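Local coordinates for BepE protein (Bartonella henselae str. Houston-1, PDB 4YK3) that is a VirB-translocated effector whose BID domain, the part described here, probably acts as the signal that directs its type IV secretion, at residues A[47-52]-A[82-87]; A[43-48]-A[107-112]; A[36-41]-A[114-119]; A[23-28]-A[62-67]. All blocks are in the same frame, centred on the assembly; numbering follows the deposited sequence.

From the N terminus, helix 21-30 first pairs with the end of helix 56-64 in interaction 4. Before that loop closes, helix 32-49 has begun three further contacts, so interaction 4 crosses all of them. Interaction 3 joins 36-41 to 114-119 and closes the longest loop, 72 residues. Interaction 2, between 43-48 and 107-112, is nested inside it and continues the same antiparallel helix pair. Interaction 1 also lies inside the loop of interaction 3; it shares I47 and V48 with interaction 2 but ends earlier, at loop 82-87. Interactions 1 and 4 lie on opposite sides of the chain's centre, about 25 Å apart between centres, while Y116 and L63 link interactions 3 and 4.

Interaction 1. Residues A[47-52]-A[82-87]; sequences IVYGNS and SVHKLA
Y49, near the C-terminal end of helix 32-49, runs against loop 82-87, its side chain sliding past that of H84 in the opposite direction. At the base, Y49 CB lies 3.6 Å from H84 ND1. Further out, Y49 CD1 is 3.5 Å from H84 CB, and K85 O stands at the ring edge, near its plane. Y49 CE1 next meets H84 O at 3.5 Å. At the tip, Y49 OH touches V83 CB at 3.7 Å and is hydrogen-bonded to P80 O. Tyrosine suits this path because its long apolar ring can line the loop and still offer a polar end. V48 CG1 lies over one ring face. The H84 imidazole is fixed in rotation by ND1, which donates in the ring plane to a lone pair of K85 O at 2.8 Å. One backbone bond ties the segments: A87 N donates to V48 O at 2.9 Å, nearly straight at 173°. The small A87 methyl CB then fits 3.7 Å from G50 N. G50, first to leave helical geometry, has positive phi (80°), which glycine adopts readily, as is common where helices terminate; there V48 O takes its donor from the loop.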
loop_
_atom_site.group_PDB
_atom_site.type_symbol
_atom_site.label_atom_id
_atom_site.label_comp_id
_atom_site.label_asym_id
_atom_site.label_seq_id
_atom_site.Cartn_x
_atom_site.Cartn_y
_atom_site.Cartn_z
ATOM N N ILE A 47 1.301 -12.009 4.178
ATOM C CA ILE A 47 1.409 -13.236 3.394
ATOM C C ILE A 47 2.703 -13.318 2.581
ATOM O O ILE A 47 3.348 -14.366 2.542
ATOM C CB ILE A 47 0.178 -13.380 2.501
ATOM C CG1 ILE A 47 -1.014 -13.788 3.369
ATOM C CG2 ILE A 47 0.401 -14.412 1.417
ATOM C CD1 ILE A 47 -2.299 -13.382 2.779
ATOM N N VAL A 48 3.090 -12.216 1.945
ATOM C CA VAL A 48 4.262 -12.229 1.082
ATOM C C VAL A 48 5.563 -12.161 1.900
ATOM O O VAL A 48 6.554 -12.826 1.582
ATOM C CB VAL A 48 4.181 -11.079 0.093
ATOM C CG1 VAL A 48 5.489 -10.886 -0.611
ATOM C CG2 VAL A 48 3.043 -11.310 -0.889
ATOM N N TYR A 49 5.545 -11.360 2.963
ATOM C CA TYR A 49 6.745 -11.089 3.740
ATOM C C TYR A 49 6.767 -11.737 5.126
ATOM O O TYR A 49 7.793 -11.715 5.805
ATOM C CB TYR A 49 6.922 -9.575 3.924
ATOM C CG TYR A 49 7.182 -8.830 2.637
ATOM C CD1 TYR A 49 8.283 -9.142 1.846
ATOM C CD2 TYR A 49 6.343 -7.807 2.224
ATOM C CE1 TYR A 49 8.543 -8.453 0.681
ATOM C CE2 TYR A 49 6.590 -7.110 1.058
ATOM C CZ TYR A 49 7.689 -7.438 0.292
ATOM O OH TYR A 49 7.948 -6.741 -0.862
ATOM N N GLY A 50 5.633 -12.262 5.575
ATOM C CA GLY A 50 5.556 -12.787 6.926
ATOM C C GLY A 50 5.354 -11.711 7.981
ATOM O O GLY A 50 5.430 -11.990 9.172
ATOM N N ASN A 51 5.088 -10.480 7.546
ATOM C CA ASN A 51 4.965 -9.355 8.464
ATOM C C ASN A 51 4.077 -8.256 7.876
ATOM O O ASN A 51 4.407 -7.659 6.850
ATOM C CB ASN A 51 6.342 -8.788 8.794
ATOM C CG ASN A 51 6.277 -7.639 9.782
ATOM O OD1 ASN A 51 5.965 -6.503 9.419
ATOM N ND2 ASN A 51 6.596 -7.924 11.034
ATOM N N SER A 52 2.973 -7.959 8.549
ATOM C CA SER A 52 1.976 -7.064 7.972
ATOM C C SER A 52 2.405 -5.603 8.002
ATOM O O SER A 52 1.838 -4.772 7.289
ATOM C CB SER A 52 0.647 -7.224 8.707
ATOM O OG SER A 52 0.791 -6.786 10.037
ATOM N N SER A 82 13.863 -6.045 -1.919
ATOM C CA SER A 82 14.531 -4.833 -1.439
ATOM C C SER A 82 13.814 -4.291 -0.208
ATOM O O SER A 82 14.308 -3.431 0.480
ATOM C CB SER A 82 14.553 -3.755 -2.516
ATOM O OG SER A 82 13.256 -3.188 -2.657
ATOM N N VAL A 83 12.628 -4.819 0.046
ATOM C CA VAL A 83 11.789 -4.342 1.118
ATOM C C VAL A 83 11.909 -5.250 2.352
ATOM O O VAL A 83 11.999 -4.773 3.482
ATOM C CB VAL A 83 10.319 -4.233 0.603
ATOM C CG1 VAL A 83 9.362 -4.239 1.711
ATOM C CG2 VAL A 83 10.145 -2.979 -0.234
ATOM N N HIS A 84 11.942 -6.555 2.131
ATOM C CA HIS A 84 11.890 -7.531 3.219
ATOM C C HIS A 84 12.108 -8.889 2.569
ATOM O O HIS A 84 11.893 -9.027 1.361
ATOM C CB HIS A 84 10.532 -7.469 3.956
ATOM C CG HIS A 84 10.487 -8.244 5.233
ATOM N ND1 HIS A 84 10.302 -9.613 5.273
ATOM C CD2 HIS A 84 10.562 -7.839 6.524
ATOM C CE1 HIS A 84 10.305 -10.018 6.533
ATOM N NE2 HIS A 84 10.466 -8.963 7.310
ATOM N N LYS A 85 12.541 -9.887 3.334
ATOM C CA LYS A 85 12.676 -11.225 2.762
ATOM C C LYS A 85 11.291 -11.868 2.579
ATOM O O LYS A 85 10.318 -11.546 3.288
ATOM C CB LYS A 85 13.580 -12.125 3.625
ATOM C CG LYS A 85 12.869 -12.923 4.703
ATOM C CD LYS A 85 13.799 -13.969 5.351
ATOM C CE LYS A 85 13.006 -14.924 6.238
ATOM N NZ LYS A 85 11.995 -15.750 5.461
ATOM N N LEU A 86 11.204 -12.750 1.593
ATOM C CA LEU A 86 9.967 -13.491 1.334
ATOM C C LEU A 86 9.693 -14.442 2.472
ATOM O O LEU A 86 10.607 -15.069 2.965
ATOM C CB LEU A 86 10.069 -14.278 0.023
ATOM C CG LEU A 86 10.327 -13.375 -1.178
ATOM C CD1 LEU A 86 10.462 -14.215 -2.441
ATOM C CD2 LEU A 86 9.189 -12.357 -1.271
ATOM N N ALA A 87 8.435 -14.566 2.875
ATOM C CA ALA A 87 8.081 -15.556 3.876
ATOM C C ALA A 87 8.475 -16.965 3.433
ATOM O O ALA A 87 8.582 -17.248 2.242
ATOM C CB ALA A 87 6.596 -15.500 4.179
HETATM O O HOH W 1 9.512 -13.904 6.972
#

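Interaction 2. Residues A[43-48]-A[107-112]; sequences HWCKIV and MHLCQA
W44 and H108 form an offset stack between two antiparallel helices, with the indole six-membered ring and the imidazole 4.8 Å apart at their centroids and their planes 21° apart. The root of the histidine touches closely: H108 CB sits over the centre of one indole face, a CH-pi contact 3.6 Å from the centroid of the W44 six-membered ring. H43 CD2, from W44's own helix, lies over the opposite face, sandwiching the broad flat indole, whose NE1 is hydrogen-bonded to E40 OE2 a turn earlier. Close as it is, this aromatic flank borders solvent, since W44 and H108 are both partly exposed and H43 is exposed.

The inner part, formed by C45, V48, L109 and A112, is buried. W44 CB meets L109 CB at 3.7 Å, where the backbones come nearest. L109 CG is anti to the backbone N (chi1 165°), and the fork beyond it serves two neighbours: CD2 lies 3.9 Å from V48 CG1, while CD1 lies 4.0 Å from C45 SG. Leucine suits this place because its two methyls can each meet a different residue, one turn apart. A112 offers only a methyl, its CB 4.1 Å from W44 CD1, and also touches E40 and V41.

The short segments of helices 32-49 and 97-129 approach to 9.0 Å between axes, and helix 69-78 packs against the second, V76 meeting L109 and A77 meeting C110.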
loop_
_atom_site.group_PDB
_atom_site.type_symbol
_atom_site.label_atom_id
_atom_site.label_comp_id
_atom_site.label_asym_id
_atom_site.label_seq_id
_atom_site.Cartn_x
_atom_site.Cartn_y
_atom_site.Cartn_z
ATOM N N HIS A 43 -2.496 -6.868 4.802
ATOM C CA HIS A 43 -2.855 -8.278 4.745
ATOM C C HIS A 43 -1.875 -9.035 3.848
ATOM O O HIS A 43 -1.334 -10.068 4.222
ATOM C CB HIS A 43 -4.283 -8.458 4.230
ATOM C CG HIS A 43 -4.637 -9.882 3.937
ATOM N ND1 HIS A 43 -5.008 -10.774 4.919
ATOM C CD2 HIS A 43 -4.665 -10.571 2.773
ATOM C CE1 HIS A 43 -5.258 -11.950 4.371
ATOM N NE2 HIS A 43 -5.059 -11.854 3.069
ATOM N N TRP A 44 -1.640 -8.509 2.659
ATOM C CA TRP A 44 -0.799 -9.214 1.721
ATOM C C TRP A 44 0.684 -9.100 2.097
ATOM O O TRP A 44 1.467 -9.976 1.725
ATOM C CB TRP A 44 -1.066 -8.727 0.285
ATOM C CG TRP A 44 -2.446 -9.137 -0.187
ATOM C CD1 TRP A 44 -3.508 -8.308 -0.403
ATOM C CD2 TRP A 44 -2.929 -10.473 -0.441
ATOM N NE1 TRP A 44 -4.599 -9.028 -0.781
ATOM C CE2 TRP A 44 -4.283 -10.358 -0.813
ATOM C CE3 TRP A 44 -2.348 -11.745 -0.390
ATOM C CZ2 TRP A 44 -5.077 -11.471 -1.142
ATOM C CZ3 TRP A 44 -3.128 -12.846 -0.709
ATOM C CH2 TRP A 44 -4.476 -12.702 -1.091
ATOM N N CYS A 45 1.074 -8.055 2.842
ATOM C CA CYS A 45 2.451 -7.999 3.360
ATOM C C CYS A 45 2.674 -9.164 4.313
ATOM O O CYS A 45 3.708 -9.837 4.258
ATOM C CB CYS A 45 2.762 -6.675 4.081
ATOM S SG CYS A 45 3.230 -5.350 2.938
ATOM N N LYS A 46 1.689 -9.413 5.173
ATOM C CA LYS A 46 1.767 -10.552 6.083
ATOM C C LYS A 46 1.983 -11.860 5.305
ATOM O O LYS A 46 2.770 -12.701 5.702
ATOM C CB LYS A 46 0.512 -10.655 6.943
ATOM C CG LYS A 46 0.602 -11.735 8.009
ATOM C CD LYS A 46 -0.765 -12.128 8.535
ATOM C CE LYS A 46 -1.106 -11.370 9.812
ATOM N NZ LYS A 46 -2.368 -11.861 10.450
ATOM N N ILE A 47 1.301 -12.009 4.178
ATOM C CA ILE A 47 1.409 -13.236 3.394
ATOM C C ILE A 47 2.703 -13.318 2.581
ATOM O O ILE A 47 3.348 -14.366 2.542
ATOM C CB ILE A 47 0.178 -13.380 2.501
ATOM C CG1 ILE A 47 -1.014 -13.788 3.369
ATOM C CG2 ILE A 47 0.401 -14.412 1.417
ATOM C CD1 ILE A 47 -2.299 -13.382 2.779
ATOM N N VAL A 48 3.090 -12.216 1.945
ATOM C CA VAL A 48 4.262 -12.229 1.082
ATOM C C VAL A 48 5.563 -12.161 1.900
ATOM O O VAL A 48 6.554 -12.826 1.582
ATOM C CB VAL A 48 4.181 -11.079 0.093
ATOM C CG1 VAL A 48 5.489 -10.886 -0.611
ATOM C CG2 VAL A 48 3.043 -11.310 -0.889
ATOM N N MET A 107 1.188 -11.143 -6.513
ATOM C CA MET A 107 0.363 -10.406 -7.471
ATOM C C MET A 107 -0.697 -9.578 -6.768
ATOM O O MET A 107 -0.968 -8.450 -7.157
ATOM C CB MET A 107 -0.314 -11.357 -8.465
ATOM C CG MET A 107 -1.150 -10.653 -9.545
ATOM S SD MET A 107 -2.263 -11.741 -10.512
ATOM C CE MET A 107 -3.603 -11.973 -9.337
ATOM N N HIS A 108 -1.306 -10.153 -5.740
ATOM C CA HIS A 108 -2.340 -9.451 -5.014
ATOM C C HIS A 108 -1.734 -8.302 -4.217
ATOM O O HIS A 108 -2.371 -7.266 -4.034
ATOM C CB HIS A 108 -3.097 -10.422 -4.113
ATOM C CG HIS A 108 -3.863 -11.449 -4.876
ATOM N ND1 HIS A 108 -3.486 -12.774 -4.930
ATOM C CD2 HIS A 108 -4.960 -11.335 -5.662
ATOM C CE1 HIS A 108 -4.335 -13.438 -5.694
ATOM N NE2 HIS A 108 -5.239 -12.589 -6.149
ATOM N N LEU A 109 -0.489 -8.467 -3.779
ATOM C CA LEU A 109 0.149 -7.414 -3.000
ATOM C C LEU A 109 0.398 -6.221 -3.921
ATOM O O LEU A 109 0.138 -5.078 -3.553
ATOM C CB LEU A 109 1.448 -7.910 -2.347
ATOM C CG LEU A 109 2.404 -6.851 -1.802
ATOM C CD1 LEU A 109 1.749 -6.030 -0.685
ATOM C CD2 LEU A 109 3.749 -7.439 -1.334
ATOM N N CYS A 110 0.867 -6.498 -5.131
ATOM C CA CYS A 110 1.109 -5.444 -6.115
ATOM C C CYS A 110 -0.180 -4.693 -6.511
ATOM O O CYS A 110 -0.183 -3.465 -6.588
ATOM C CB CYS A 110 1.775 -6.037 -7.354
ATOM S SG CYS A 110 3.406 -6.705 -6.956
ATOM N N GLN A 111 -1.258 -5.434 -6.737
ATOM C CA GLN A 111 -2.572 -4.846 -6.997
ATOM C C GLN A 111 -3.041 -3.982 -5.839
ATOM O O GLN A 111 -3.504 -2.879 -6.048
ATOM C CB GLN A 111 -3.631 -5.917 -7.236
ATOM C CG GLN A 111 -3.466 -6.768 -8.461
ATOM C CD GLN A 111 -4.668 -7.679 -8.661
ATOM O OE1 GLN A 111 -4.521 -8.880 -8.880
ATOM N NE2 GLN A 111 -5.864 -7.110 -8.558
ATOM N N ALA A 112 -2.953 -4.509 -4.621
ATOM C CA ALA A 112 -3.410 -3.780 -3.449
ATOM C C ALA A 112 -2.633 -2.482 -3.307
ATOM O O ALA A 112 -3.204 -1.443 -2.990
ATOM C CB ALA A 112 -3.267 -4.619 -2.214
#

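Interaction 3. Residues A[36-41]-A[114-119]; sequences AYQQEV and DGYTSA
Y37 lays its ring flat over the backbone of G115. The CA of G115 stands 3.7 Å from the centroid of the Y37 ring and only 11° off the ring normal, a CH-pi contact, and the peptide continues across the same face until G115 O lies 3.4 Å from Y37 CD2. Glycine suits this position because it brings no side chain: a beta carbon there would fall 2.3 Å from Y37 CE1, so the ring can settle directly on the main chain. A119, one turn on, adds just a methyl, with its CB 4.0 Å from Y37 CD2.

Beside the glycine, Y37 CB approaches Y116 CA to 3.5 Å and lies at the edge of the Y116 ring. The ring of Y116 is carried off from the helix with CG anti to the backbone N (chi1 177°) and runs side by side with Q38, pointing the same way; Y116 CE1 is 3.9 Å from Q38 CB. V41 meets Y116 at about a right angle, through its CG2 branch. Y116 OH is hydrogen-bonded to M59 O of helix 56-64, giving this buried hydroxyl a partner.

The helix segments come within 8.5 Å at their axes. Close approach is bought by small G115 and A119 facing Y37, with Y116 packed beside them; dispersion and CH-pi attraction carry the contact, so the fit probably depends mainly on shape.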
loop_
_atom_site.group_PDB
_atom_site.type_symbol
_atom_site.label_atom_id
_atom_site.label_comp_id
_atom_site.label_asym_id
_atom_site.label_seq_id
_atom_site.Cartn_x
_atom_site.Cartn_y
_atom_site.Cartn_z
ATOM N N ALA A 36 -9.242 1.279 3.157
ATOM C CA ALA A 36 -9.498 -0.083 2.704
ATOM C C ALA A 36 -8.274 -0.689 2.018
ATOM O O ALA A 36 -7.900 -1.833 2.291
ATOM C CB ALA A 36 -10.704 -0.104 1.766
ATOM N N TYR A 37 -7.648 0.073 1.127
ATOM C CA TYR A 37 -6.456 -0.417 0.441
ATOM C C TYR A 37 -5.264 -0.559 1.387
ATOM O O TYR A 37 -4.479 -1.488 1.256
ATOM C CB TYR A 37 -6.085 0.503 -0.724
ATOM C CG TYR A 37 -6.886 0.219 -1.980
ATOM C CD1 TYR A 37 -6.824 -1.020 -2.586
ATOM C CD2 TYR A 37 -7.707 1.187 -2.554
ATOM C CE1 TYR A 37 -7.548 -1.304 -3.719
ATOM C CE2 TYR A 37 -8.436 0.909 -3.714
ATOM C CZ TYR A 37 -8.355 -0.340 -4.280
ATOM O OH TYR A 37 -9.061 -0.655 -5.415
ATOM N N GLN A 38 -5.128 0.374 2.326
ATOM C CA GLN A 38 -4.082 0.297 3.332
ATOM C C GLN A 38 -4.166 -1.035 4.067
ATOM O O GLN A 38 -3.174 -1.771 4.153
ATOM C CB GLN A 38 -4.198 1.462 4.315
ATOM C CG GLN A 38 -2.971 1.686 5.194
ATOM C CD GLN A 38 -2.992 0.840 6.442
ATOM O OE1 GLN A 38 -4.010 0.231 6.765
ATOM N NE2 GLN A 38 -1.866 0.795 7.157
ATOM N N GLN A 39 -5.353 -1.342 4.588
ATOM C CA GLN A 39 -5.596 -2.626 5.235
ATOM C C GLN A 39 -5.312 -3.815 4.320
ATOM O O GLN A 39 -4.822 -4.856 4.771
ATOM C CB GLN A 39 -7.027 -2.705 5.743
ATOM C CG GLN A 39 -7.292 -1.808 6.935
ATOM C CD GLN A 39 -6.385 -2.131 8.109
ATOM O OE1 GLN A 39 -6.562 -3.146 8.786
ATOM N NE2 GLN A 39 -5.407 -1.265 8.358
ATOM N N GLU A 40 -5.615 -3.652 3.037
ATOM C CA GLU A 40 -5.364 -4.694 2.043
ATOM C C GLU A 40 -3.868 -4.944 1.849
ATOM O O GLU A 40 -3.411 -6.088 1.789
ATOM C CB GLU A 40 -5.999 -4.301 0.707
ATOM C CG GLU A 40 -6.174 -5.445 -0.243
ATOM C CD GLU A 40 -7.332 -6.336 0.140
ATOM O OE1 GLU A 40 -8.209 -5.854 0.880
ATOM O OE2 GLU A 40 -7.354 -7.508 -0.299
ATOM N N VAL A 41 -3.112 -3.856 1.722
ATOM C CA VAL A 41 -1.667 -3.941 1.622
ATOM C C VAL A 41 -1.102 -4.683 2.839
ATOM O O VAL A 41 -0.251 -5.545 2.680
ATOM C CB VAL A 41 -1.047 -2.535 1.474
ATOM C CG1 VAL A 41 0.475 -2.575 1.664
ATOM C CG2 VAL A 41 -1.397 -1.950 0.103
ATOM N N ASP A 114 -0.897 -0.816 -5.792
ATOM C CA ASP A 114 -1.348 0.030 -6.889
ATOM C C ASP A 114 -2.654 0.719 -6.527
ATOM O O ASP A 114 -2.820 1.907 -6.763
ATOM C CB ASP A 114 -1.547 -0.786 -8.166
ATOM C CG ASP A 114 -0.250 -1.111 -8.847
ATOM O OD1 ASP A 114 0.773 -1.187 -8.140
ATOM O OD2 ASP A 114 -0.250 -1.303 -10.084
ATOM N N GLY A 115 -3.585 -0.054 -5.978
ATOM C CA GLY A 115 -4.861 0.472 -5.521
ATOM C C GLY A 115 -4.686 1.545 -4.453
ATOM O O GLY A 115 -5.305 2.612 -4.535
ATOM N N TYR A 116 -3.830 1.273 -3.465
ATOM C CA TYR A 116 -3.549 2.253 -2.421
ATOM C C TYR A 116 -2.990 3.565 -2.978
ATOM O O TYR A 116 -3.499 4.646 -2.665
ATOM C CB TYR A 116 -2.554 1.694 -1.386
ATOM C CG TYR A 116 -2.196 2.723 -0.336
ATOM C CD1 TYR A 116 -3.070 3.010 0.718
ATOM C CD2 TYR A 116 -1.007 3.431 -0.409
ATOM C CE1 TYR A 116 -2.750 3.968 1.681
ATOM C CE2 TYR A 116 -0.685 4.403 0.539
ATOM C CZ TYR A 116 -1.553 4.661 1.578
ATOM O OH TYR A 116 -1.221 5.612 2.511
ATOM N N THR A 117 -1.929 3.476 -3.779
ATOM C CA THR A 117 -1.233 4.686 -4.207
ATOM C C THR A 117 -2.083 5.473 -5.221
ATOM O O THR A 117 -2.066 6.704 -5.231
ATOM C CB THR A 117 0.170 4.370 -4.792
ATOM O OG1 THR A 117 0.050 3.453 -5.884
ATOM C CG2 THR A 117 1.063 3.751 -3.720
ATOM N N SER A 118 -2.846 4.771 -6.051
ATOM C CA SER A 118 -3.780 5.458 -6.944
ATOM C C SER A 118 -4.906 6.134 -6.154
ATOM O O SER A 118 -5.321 7.248 -6.482
ATOM C CB SER A 118 -4.371 4.487 -7.962
ATOM O OG SER A 118 -3.342 3.900 -8.735
ATOM N N ALA A 119 -5.400 5.470 -5.112
ATOM C CA ALA A 119 -6.479 6.055 -4.317
ATOM C C ALA A 119 -5.988 7.304 -3.587
ATOM O O ALA A 119 -6.714 8.291 -3.482
ATOM C CB ALA A 119 -7.028 5.051 -3.336
#

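Interaction 4. Residues A[23-28]-A[62-67]; sequences EIADRM and VLQKPS
The Q64 amide is the flat group nearest to A25: the A25 methyl lies to one side of the amide plane, with CB 3.6 Å from both Q64 OE1 and Q64 NE2. Q64 leaves its helix pointing away from 23-28, but a bend at chi2 (-57°) turns CD back, so that the amide end comes over to the methyl. The L63 carbonyl is a second flat group, and its oxygen faces methyls of two residues one turn apart: L63 O is 3.6 Å from A25 CB and 3.3 Å from M28 CE. The P66 ring offers its CG to M28 CE at 4.2 Å.

Between these groups the apolar side chains pack alongside one another. M28 and L63 slide past each other in opposite directions, L63 CD2 standing 4.0 Å from M28 CE. A bend at chi3 (-63°) places that terminal methyl of M28 among leucine, proline and carbonyl; the flexible methionine chain fits such an irregular place well. A25, whose CA comes nearest to that of L63, has only a methyl to insert, which keeps the helices near.

Around them, helix 97-129 sets I127 against M28 and both Y116 and V120 against L63. Methyls against apolar carbon, carbonyl and amide imply that fit and dispersion hold these side chains, with Q64, on the outside, exposed to solvent; R21 NH1, hydrogen-bonded to Q64 O, adds a polar tie between the two helices.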
loop_
_atom_site.group_PDB
_atom_site.type_symbol
_atom_site.label_atom_id
_atom_site.label_comp_id
_atom_site.label_asym_id
_atom_site.label_seq_id
_atom_site.Cartn_x
_atom_site.Cartn_y
_atom_site.Cartn_z
ATOM N N GLU A 23 -2.641 19.068 6.187
ATOM C CA GLU A 23 -4.077 18.972 6.413
ATOM C C GLU A 23 -4.710 17.989 5.419
ATOM O O GLU A 23 -5.582 17.196 5.779
ATOM C CB GLU A 23 -4.733 20.351 6.304
ATOM N N ILE A 24 -4.260 18.039 4.170
ATOM C CA ILE A 24 -4.765 17.144 3.136
ATOM C C ILE A 24 -4.515 15.692 3.543
ATOM O O ILE A 24 -5.420 14.854 3.472
ATOM C CB ILE A 24 -4.134 17.472 1.763
ATOM C CG1 ILE A 24 -4.784 18.730 1.165
ATOM C CG2 ILE A 24 -4.277 16.296 0.809
ATOM C CD1 ILE A 24 -4.232 19.144 -0.202
ATOM N N ALA A 25 -3.302 15.394 4.002
ATOM C CA ALA A 25 -2.987 14.041 4.451
ATOM C C ALA A 25 -3.853 13.649 5.645
ATOM O O ALA A 25 -4.178 12.479 5.828
ATOM C CB ALA A 25 -1.512 13.920 4.801
ATOM N N ASP A 26 -4.227 14.630 6.457
ATOM C CA ASP A 26 -5.117 14.369 7.572
ATOM C C ASP A 26 -6.490 13.901 7.068
ATOM O O ASP A 26 -7.033 12.916 7.574
ATOM C CB ASP A 26 -5.258 15.611 8.446
ATOM C CG ASP A 26 -5.520 15.272 9.891
ATOM O OD1 ASP A 26 -6.640 14.815 10.203
ATOM O OD2 ASP A 26 -4.595 15.439 10.716
ATOM N N ARG A 27 -7.044 14.595 6.070
ATOM C CA ARG A 27 -8.309 14.172 5.453
ATOM C C ARG A 27 -8.185 12.789 4.821
ATOM O O ARG A 27 -9.031 11.920 5.019
ATOM C CB ARG A 27 -8.766 15.177 4.390
ATOM N N MET A 28 -7.112 12.579 4.074
ATOM C CA MET A 28 -6.943 11.321 3.352
ATOM C C MET A 28 -6.798 10.115 4.277
ATOM O O MET A 28 -6.999 8.983 3.849
ATOM C CB MET A 28 -5.744 11.410 2.418
ATOM C CG MET A 28 -5.908 12.479 1.347
ATOM S SD MET A 28 -4.800 12.199 -0.039
ATOM C CE MET A 28 -3.202 12.381 0.766
ATOM N N VAL A 62 3.608 8.170 1.893
ATOM C CA VAL A 62 2.934 8.490 0.654
ATOM C C VAL A 62 1.765 9.460 0.892
ATOM O O VAL A 62 1.545 10.352 0.085
ATOM C CB VAL A 62 2.488 7.210 -0.052
ATOM C CG1 VAL A 62 1.543 7.522 -1.200
ATOM C CG2 VAL A 62 3.718 6.455 -0.553
ATOM N N LEU A 63 1.043 9.319 2.000
ATOM C CA LEU A 63 -0.001 10.296 2.328
ATOM C C LEU A 63 0.557 11.716 2.347
ATOM O O LEU A 63 -0.066 12.624 1.811
ATOM C CB LEU A 63 -0.665 9.985 3.675
ATOM C CG LEU A 63 -1.631 8.799 3.702
ATOM C CD1 LEU A 63 -2.404 8.747 5.012
ATOM C CD2 LEU A 63 -2.590 8.874 2.519
ATOM N N GLN A 64 1.737 11.902 2.934
ATOM C CA GLN A 64 2.337 13.232 2.999
ATOM C C GLN A 64 2.822 13.709 1.636
ATOM O O GLN A 64 2.811 14.903 1.364
ATOM C CB GLN A 64 3.498 13.264 4.005
ATOM C CG GLN A 64 3.091 12.967 5.449
ATOM C CD GLN A 64 2.004 13.907 5.980
ATOM O OE1 GLN A 64 1.827 15.026 5.491
ATOM N NE2 GLN A 64 1.272 13.449 6.986
ATOM N N LYS A 65 3.246 12.785 0.778
ATOM C CA LYS A 65 3.686 13.153 -0.568
ATOM C C LYS A 65 3.242 12.124 -1.602
ATOM O O LYS A 65 3.995 11.226 -1.968
ATOM C CB LYS A 65 5.209 13.332 -0.612
ATOM C CG LYS A 65 5.715 13.932 -1.922
ATOM C CD LYS A 65 7.199 14.298 -1.870
ATOM C CE LYS A 65 7.491 15.345 -0.804
ATOM N NZ LYS A 65 8.943 15.685 -0.717
ATOM N N PRO A 66 1.998 12.257 -2.087
ATOM C CA PRO A 66 1.386 11.292 -3.015
ATOM C C PRO A 66 2.232 10.995 -4.255
ATOM O O PRO A 66 2.157 9.899 -4.817
ATOM C CB PRO A 66 0.074 11.978 -3.402
ATOM C CG PRO A 66 -0.257 12.830 -2.206
ATOM C CD PRO A 66 1.052 13.310 -1.669
ATOM N N SER A 67 3.043 11.966 -4.656
ATOM C CA SER A 67 3.885 11.844 -5.838
ATOM C C SER A 67 4.931 10.737 -5.698
ATOM O O SER A 67 5.537 10.331 -6.684
ATOM C CB SER A 67 4.585 13.173 -6.125
ATOM O OG SER A 67 5.579 13.439 -5.144
#